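Local coordinates for protein valine-pyruvate aminotransferase (Salmonella typhimurium, PDB 3G7Q) that catalyses transfer of the amino group from L-valine to pyruvate with pyridoxal 5'-phosphate, yielding 3-methyl-2-oxobutanoate and L-alanine, and probably takes part in alanine biosynthesis, at residues L302-T305 against V306-F310; P41-P45 against A46-Y50. All coordinates share one frame; numbering follows the deposited sequence.

Overall arrangement
Both contacts are local, and they come in series: contact 2 (P41-P45 with A46-Y50) leads from a loop into helix 45-61, whereas contact 1 (L302-T305 with V306-F310) is a distorted turn near the start of helix 299-325. Although some 250 residues separate them in sequence, their centres lie about 10 Å apart, on the same side of the chain's centre. V306 CG1 packs on M47 SE at 3.7 Å, L302 meets Y50, and the F310 ring rests against A42 and I44. The loop and first turns of helix 45-61 thus pack on the start of a long helix which, as in other class I aminotransferases, probably connects the large and small domains.

Contact 1 (L302-T305 against V306-F310); sequences LSET and VIKPF. With EDO (1,2-ethanediol), chain E.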
ATOM      1  N   LEU A 302      19.298  18.752  -4.601  1.00 33.34           N
ATOM      2  CA  LEU A 302      18.194  19.389  -3.882  1.00 31.58           C
ATOM      3  C   LEU A 302      18.251  19.009  -2.412  1.00 32.54           C
ATOM      4  O   LEU A 302      18.043  19.862  -1.544  1.00 30.83           O
ATOM      5  CB  LEU A 302      16.863  19.009  -4.503  1.00 32.77           C
ATOM      6  CG  LEU A 302      16.573  19.634  -5.871  1.00 35.12           C
ATOM      7  CD1 LEU A 302      15.258  19.028  -6.405  1.00 31.69           C
ATOM      8  CD2 LEU A 302      16.546  21.179  -5.818  1.00 36.13           C
ATOM      9  N   SER A 303      18.566  17.745  -2.134  1.00 30.72           N
ATOM     10  CA  SER A 303      18.711  17.315  -0.744  1.00 31.80           C
ATOM     11  C   SER A 303      19.782  18.118  -0.026  1.00 32.78           C
ATOM     12  O   SER A 303      19.585  18.625   1.089  1.00 32.63           O
ATOM     13  CB  SER A 303      19.050  15.818  -0.699  1.00 33.16           C
ATOM     14  OG  SER A 303      17.977  15.020  -1.235  1.00 32.14           O
ATOM     15  N   GLU A 304      20.953  18.258  -0.647  0.70 33.84           N
ATOM     16  CA  GLU A 304      22.060  18.934   0.037  0.70 34.18           C
ATOM     17  C   GLU A 304      21.982  20.455   0.041  0.70 34.09           C
ATOM     18  O   GLU A 304      22.371  21.081   1.038  0.70 34.36           O
ATOM     19  CB  GLU A 304      23.429  18.487  -0.548  0.70 36.52           C
ATOM     20  CG  GLU A 304      24.710  19.090   0.129  0.70 39.89           C
ATOM     21  CD  GLU A 304      25.040  18.593   1.582  0.70 44.00           C
ATOM     22  OE1 GLU A 304      24.717  17.451   1.950  0.70 53.09           O
ATOM     23  OE2 GLU A 304      25.656  19.353   2.364  0.70 41.17           O
ATOM     24  N   THR A 305      21.469  21.060  -1.033  1.00 31.90           N
ATOM     25  CA  THR A 305      21.512  22.527  -1.150  1.00 32.92           C
ATOM     26  C   THR A 305      20.224  23.283  -0.889  1.00 33.96           C
ATOM     27  O   THR A 305      20.251  24.497  -0.719  1.00 32.12           O
ATOM     28  CB  THR A 305      22.024  22.903  -2.553  1.00 35.00           C
ATOM     29  OG1 THR A 305      21.040  22.599  -3.528  1.00 34.58           O
ATOM     30  CG2 THR A 305      23.316  22.134  -2.873  1.00 36.98           C
ATOM     31  N   VAL A 306      19.107  22.583  -0.829  1.00 32.46           N
ATOM     32  CA  VAL A 306      17.822  23.250  -0.602  1.00 31.05           C
ATOM     33  C   VAL A 306      17.142  22.716   0.660  1.00 30.91           C
ATOM     34  O   VAL A 306      16.811  23.472   1.579  1.00 30.75           O
ATOM     35  CB  VAL A 306      16.889  23.077  -1.815  1.00 30.97           C
ATOM     36  CG1 VAL A 306      15.487  23.655  -1.520  1.00 28.84           C
ATOM     37  CG2 VAL A 306      17.499  23.730  -3.065  1.00 30.86           C
ATOM     38  N   ILE A 307      16.973  21.403   0.709  1.00 29.98           N
ATOM     39  CA  ILE A 307      16.300  20.769   1.833  1.00 30.17           C
ATOM     40  C   ILE A 307      17.089  20.868   3.144  1.00 30.03           C
ATOM     41  O   ILE A 307      16.583  21.426   4.119  1.00 31.00           O
ATOM     42  CB  ILE A 307      15.975  19.298   1.509  1.00 29.23           C
ATOM     43  CG1 ILE A 307      14.965  19.221   0.345  1.00 31.31           C
ATOM     44  CG2 ILE A 307      15.422  18.578   2.742  1.00 31.66           C
ATOM     45  CD1 ILE A 307      14.692  17.815  -0.166  1.00 30.58           C
ATOM     46  N   LYS A 308      18.303  20.336   3.183  0.80 30.02           N
ATOM     47  CA  LYS A 308      19.052  20.358   4.431  0.80 30.95           C
ATOM     48  C   LYS A 308      19.179  21.777   5.038  0.80 30.44           C
ATOM     49  O   LYS A 308      18.905  21.967   6.215  0.80 32.61           O
ATOM     50  CB  LYS A 308      20.442  19.737   4.232  0.80 31.88           C
ATOM     51  CG  LYS A 308      21.306  19.783   5.480  0.80 34.65           C
ATOM     52  CD  LYS A 308      22.629  19.083   5.249  0.80 37.40           C
ATOM     53  CE  LYS A 308      23.651  19.478   6.296  0.80 42.12           C
ATOM     54  NZ  LYS A 308      24.954  18.749   6.126  0.80 39.65           N
ATOM     55  N   PRO A 309      19.607  22.772   4.249  1.00 31.04           N
ATOM     56  CA  PRO A 309      19.742  24.108   4.875  1.00 32.51           C
ATOM     57  C   PRO A 309      18.448  24.719   5.398  1.00 33.23           C
ATOM     58  O   PRO A 309      18.472  25.485   6.369  1.00 32.03           O
ATOM     59  CB  PRO A 309      20.322  24.982   3.761  1.00 33.53           C
ATOM     60  CG  PRO A 309      20.670  24.085   2.685  1.00 37.62           C
ATOM     61  CD  PRO A 309      20.027  22.792   2.838  1.00 33.03           C
ATOM     62  N   PHE A 310      17.340  24.439   4.722  1.00 30.21           N
ATOM     63  CA  PHE A 310      16.044  24.912   5.171  1.00 30.94           C
ATOM     64  C   PHE A 310      15.741  24.382   6.565  1.00 31.55           C
ATOM     65  O   PHE A 310      15.378  25.148   7.453  1.00 30.77           O
ATOM     66  CB  PHE A 310      14.926  24.475   4.216  1.00 29.87           C
ATOM     67  CG  PHE A 310      13.540  24.835   4.713  1.00 31.14           C
ATOM     68  CD1 PHE A 310      12.844  23.999   5.573  1.00 35.84           C
ATOM     69  CD2 PHE A 310      12.946  26.011   4.291  1.00 34.06           C
ATOM     70  CE1 PHE A 310      11.555  24.370   6.020  1.00 34.86           C
ATOM     71  CE2 PHE A 310      11.694  26.360   4.728  1.00 35.78           C
ATOM     72  CZ  PHE A 310      11.014  25.539   5.587  1.00 34.33           C
TER
HETATM   73  C1  EDO E 420      25.787  20.606   9.318  1.00 42.31           C
HETATM   74  O1  EDO E 420      25.760  19.311   8.635  1.00 37.15           O
HETATM   75  C2  EDO E 420      24.501  21.429   9.115  1.00 42.87           C
HETATM   76  O2  EDO E 420      24.751  22.465   8.120  1.00 43.04           O
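The puckered P309 ring meets the preceding turn through two of its carbons, CD lying 3.4 Å from E304 O and CG 3.5 Å from T305 O. The E304 carboxylate, a flat group, belongs to a chain lying alongside K308 and pointing the same way; OE2 and K308 NZ form only a long salt bridge of 3.9 Å, both residues having been modelled in two conformers. The extended lysine, with CG anti to N (chi1 177°), carries NZ onward to O1 of a 1,2-ethanediol, a 2.7 Å hydrogen bond to a molecule probably left by crystallisation. At S303-T305 helix 299-325 widens into a pi-type turn: I307 N to L302 O (2.9 Å, 176° at the hydrogen) and K308 N to S303 O each span five residues. V306 N adds the ordinary four-residue bond to L302 O, more bent, at 3.0 Å (145°). Since proline has no N-H to donate, the regular pattern breaks at P309 and the helix kinks. L302 CD2 and V306 CG2 touch at 3.9 Å, the two side chains lying side by side and facing helix 45-61. S303 OG and T305 OG1 bond instead to the backbone oxygens of L299 and R301.

Contact 2 (P41-P45 against A46-Y50); sequences PAHIP and AMQDY
H43 ND1 donates to Q48 OE1 over 2.9 Å, with 159° at the hydrogen. The acceptor sits at the imidazole edge, in the plane of the ring, but the donor lies above the amide plane and not on a lone pair, and the ring and amide planes are 39° apart. Q48 curls back toward the chain before it: CG lies beside the backbone N and the chain bends at chi2 (-66°), which puts OE1 beside the histidine in the conformer described, one of two modelled. Its CG passes 3.5 Å from I44 O on the way.

That carbonyl accepts from two backbone N-H groups: I44 O takes Q48 N at 2.9 Å and M47 N in a weak bond. D49 N completes the turn by donating to P45 O at 3.0 Å. Together these bonds open helix 45-61, with I44 as N-cap residue and P45 in the first turn, a place where proline's missing N-H costs no helical bond. This start of the helix belongs to the N-terminal part of a fold type I pyridoxal-phosphate enzyme and lies at the dimer contact, for H43 packs on N70 and Q48 on C69 of the second subunit.

Away from the polar pair, the side chains of I44 and M47, the latter a selenomethionine, lie side by side and point the same way, CB of I44 being 3.9 Å from CG of M47. Bends at chi2 and chi3 then lead the selenium end away toward helix 299-325. The D49 carboxylate curls back along its own turn, its CG 3.3 Å from P45 O, and one turn on from A46 the hydroxyl of Y50 bonds to the D298 carboxylate.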
ATOM      1  N   PRO A  41       6.492  16.685   6.512  1.00 34.67           N
ATOM      2  CA  PRO A  41       7.562  17.606   6.221  1.00 33.42           C
ATOM      3  C   PRO A  41       7.043  19.010   5.916  1.00 33.03           C
ATOM      4  O   PRO A  41       5.820  19.259   5.828  1.00 33.19           O
ATOM      5  CB  PRO A  41       8.232  16.984   4.976  1.00 34.70           C
ATOM      6  CG  PRO A  41       7.164  16.209   4.323  1.00 35.26           C
ATOM      7  CD  PRO A  41       6.259  15.717   5.422  1.00 35.85           C
ATOM      8  N   ALA A  42       7.978  19.917   5.763  1.00 34.26           N
ATOM      9  CA  ALA A  42       7.671  21.288   5.433  1.00 36.07           C
ATOM     10  C   ALA A  42       7.320  21.465   3.973  1.00 35.23           C
ATOM     11  O   ALA A  42       7.580  20.594   3.152  1.00 34.83           O
ATOM     12  CB  ALA A  42       8.901  22.156   5.774  1.00 35.75           C
ATOM     13  N   HIS A  43       6.669  22.583   3.660  1.00 35.67           N
ATOM     14  CA  HIS A  43       6.444  22.986   2.278  1.00 37.16           C
ATOM     15  C   HIS A  43       7.481  24.058   1.966  1.00 38.08           C
ATOM     16  O   HIS A  43       7.258  25.235   2.222  1.00 38.72           O
ATOM     17  CB  HIS A  43       5.043  23.528   2.076  1.00 40.17           C
ATOM     18  CG  HIS A  43       3.992  22.516   2.346  1.00 44.11           C
ATOM     19  ND1 HIS A  43       3.649  21.551   1.425  1.00 51.30           N
ATOM     20  CD2 HIS A  43       3.232  22.291   3.441  1.00 54.72           C
ATOM     21  CE1 HIS A  43       2.699  20.789   1.938  1.00 48.07           C
ATOM     22  NE2 HIS A  43       2.428  21.215   3.158  1.00 54.53           N
ATOM     23  N   ILE A  44       8.607  23.644   1.399  1.00 33.30           N
ATOM     24  CA  ILE A  44       9.700  24.553   1.129  1.00 31.74           C
ATOM     25  C   ILE A  44       9.384  25.234  -0.170  1.00 33.91           C
ATOM     26  O   ILE A  44       9.210  24.554  -1.205  1.00 31.94           O
ATOM     27  CB  ILE A  44      11.059  23.818   1.079  1.00 30.71           C
ATOM     28  CG1 ILE A  44      11.307  23.078   2.405  1.00 32.97           C
ATOM     29  CG2 ILE A  44      12.169  24.794   0.706  1.00 29.53           C
ATOM     30  CD1 ILE A  44      12.598  22.206   2.445  1.00 30.64           C
ATOM     31  N   PRO A  45       9.277  26.580  -0.152  1.00 35.45           N
ATOM     32  CA  PRO A  45       8.910  27.274  -1.411  1.00 35.00           C
ATOM     33  C   PRO A  45       9.703  26.875  -2.648  1.00 36.12           C
ATOM     34  O   PRO A  45       9.095  26.630  -3.691  1.00 32.59           O
ATOM     35  CB  PRO A  45       9.117  28.751  -1.058  1.00 37.58           C
ATOM     36  CG  PRO A  45       8.831  28.803   0.397  1.00 35.47           C
ATOM     37  CD  PRO A  45       9.413  27.537   0.964  1.00 37.26           C
ATOM     38  N   ALA A  46      11.034  26.767  -2.532  1.00 32.83           N
ATOM     39  CA  ALA A  46      11.871  26.380  -3.654  1.00 32.37           C
ATOM     40  C   ALA A  46      11.550  24.970  -4.142  1.00 31.50           C
ATOM     41  O   ALA A  46      11.617  24.689  -5.361  1.00 30.79           O
ATOM     42  CB  ALA A  46      13.379  26.507  -3.291  1.00 34.47           C
HETATM   43  N   MSE A  47      11.196  24.083  -3.217  1.00 32.14           N
HETATM   44  CA  MSE A  47      10.826  22.696  -3.584  1.00 31.30           C
HETATM   45  C   MSE A  47       9.460  22.659  -4.250  1.00 33.12           C
HETATM   46  O   MSE A  47       9.273  21.928  -5.229  1.00 33.50           O
HETATM   47  CB  MSE A  47      10.886  21.753  -2.380  1.00 31.97           C
HETATM   48  CG  MSE A  47      12.287  21.576  -1.816  1.00 32.03           C
HETATM   49 SE   MSE A  47      13.588  20.864  -3.071  0.75 29.19          SE
HETATM   50  CE  MSE A  47      12.723  19.163  -3.438  1.00 31.94           C
ATOM     51  N   GLN A  48       8.511  23.438  -3.752  0.70 33.22           N
ATOM     52  CA  GLN A  48       7.183  23.470  -4.384  0.70 34.78           C
ATOM     53  C   GLN A  48       7.304  23.986  -5.812  0.70 33.48           C
ATOM     54  O   GLN A  48       6.686  23.437  -6.736  0.70 29.89           O
ATOM     55  CB  GLN A  48       6.225  24.313  -3.564  0.70 35.83           C
ATOM     56  CG  GLN A  48       5.955  23.777  -2.141  0.70 42.89           C
ATOM     57  CD  GLN A  48       5.214  22.437  -2.078  0.70 45.13           C
ATOM     58  OE1 GLN A  48       5.168  21.798  -1.026  0.70 41.46           O
ATOM     59  NE2 GLN A  48       4.608  22.026  -3.191  0.70 57.79           N
ATOM     60  N   ASP A  49       8.141  25.004  -6.016  1.00 31.68           N
ATOM     61  CA  ASP A  49       8.375  25.530  -7.359  1.00 32.71           C
ATOM     62  C   ASP A  49       9.021  24.464  -8.248  1.00 32.22           C
ATOM     63  O   ASP A  49       8.620  24.279  -9.399  1.00 32.87           O
ATOM     64  CB  ASP A  49       9.298  26.767  -7.320  1.00 34.01           C
ATOM     65  CG  ASP A  49       8.655  27.978  -6.656  1.00 41.21           C
ATOM     66  OD1 ASP A  49       7.416  28.013  -6.456  1.00 41.74           O
ATOM     67  OD2 ASP A  49       9.417  28.924  -6.344  1.00 46.65           O
ATOM     68  N   TYR A  50      10.023  23.773  -7.711  1.00 31.64           N
ATOM     69  CA  TYR A  50      10.689  22.702  -8.437  1.00 30.70           C
ATOM     70  C   TYR A  50       9.692  21.621  -8.856  1.00 29.93           C
ATOM     71  O   TYR A  50       9.648  21.245 -10.012  1.00 30.82           O
ATOM     72  CB  TYR A  50      11.793  22.050  -7.590  1.00 30.30           C
ATOM     73  CG  TYR A  50      12.431  20.907  -8.323  1.00 32.16           C
ATOM     74  CD1 TYR A  50      13.481  21.122  -9.222  1.00 33.02           C
ATOM     75  CD2 TYR A  50      11.966  19.603  -8.147  1.00 33.75           C
ATOM     76  CE1 TYR A  50      14.049  20.068  -9.915  1.00 34.44           C
ATOM     77  CE2 TYR A  50      12.512  18.557  -8.848  1.00 32.18           C
ATOM     78  CZ  TYR A  50      13.554  18.780  -9.719  1.00 35.47           C
ATOM     79  OH  TYR A  50      14.090  17.715 -10.397  1.00 37.39           O
TER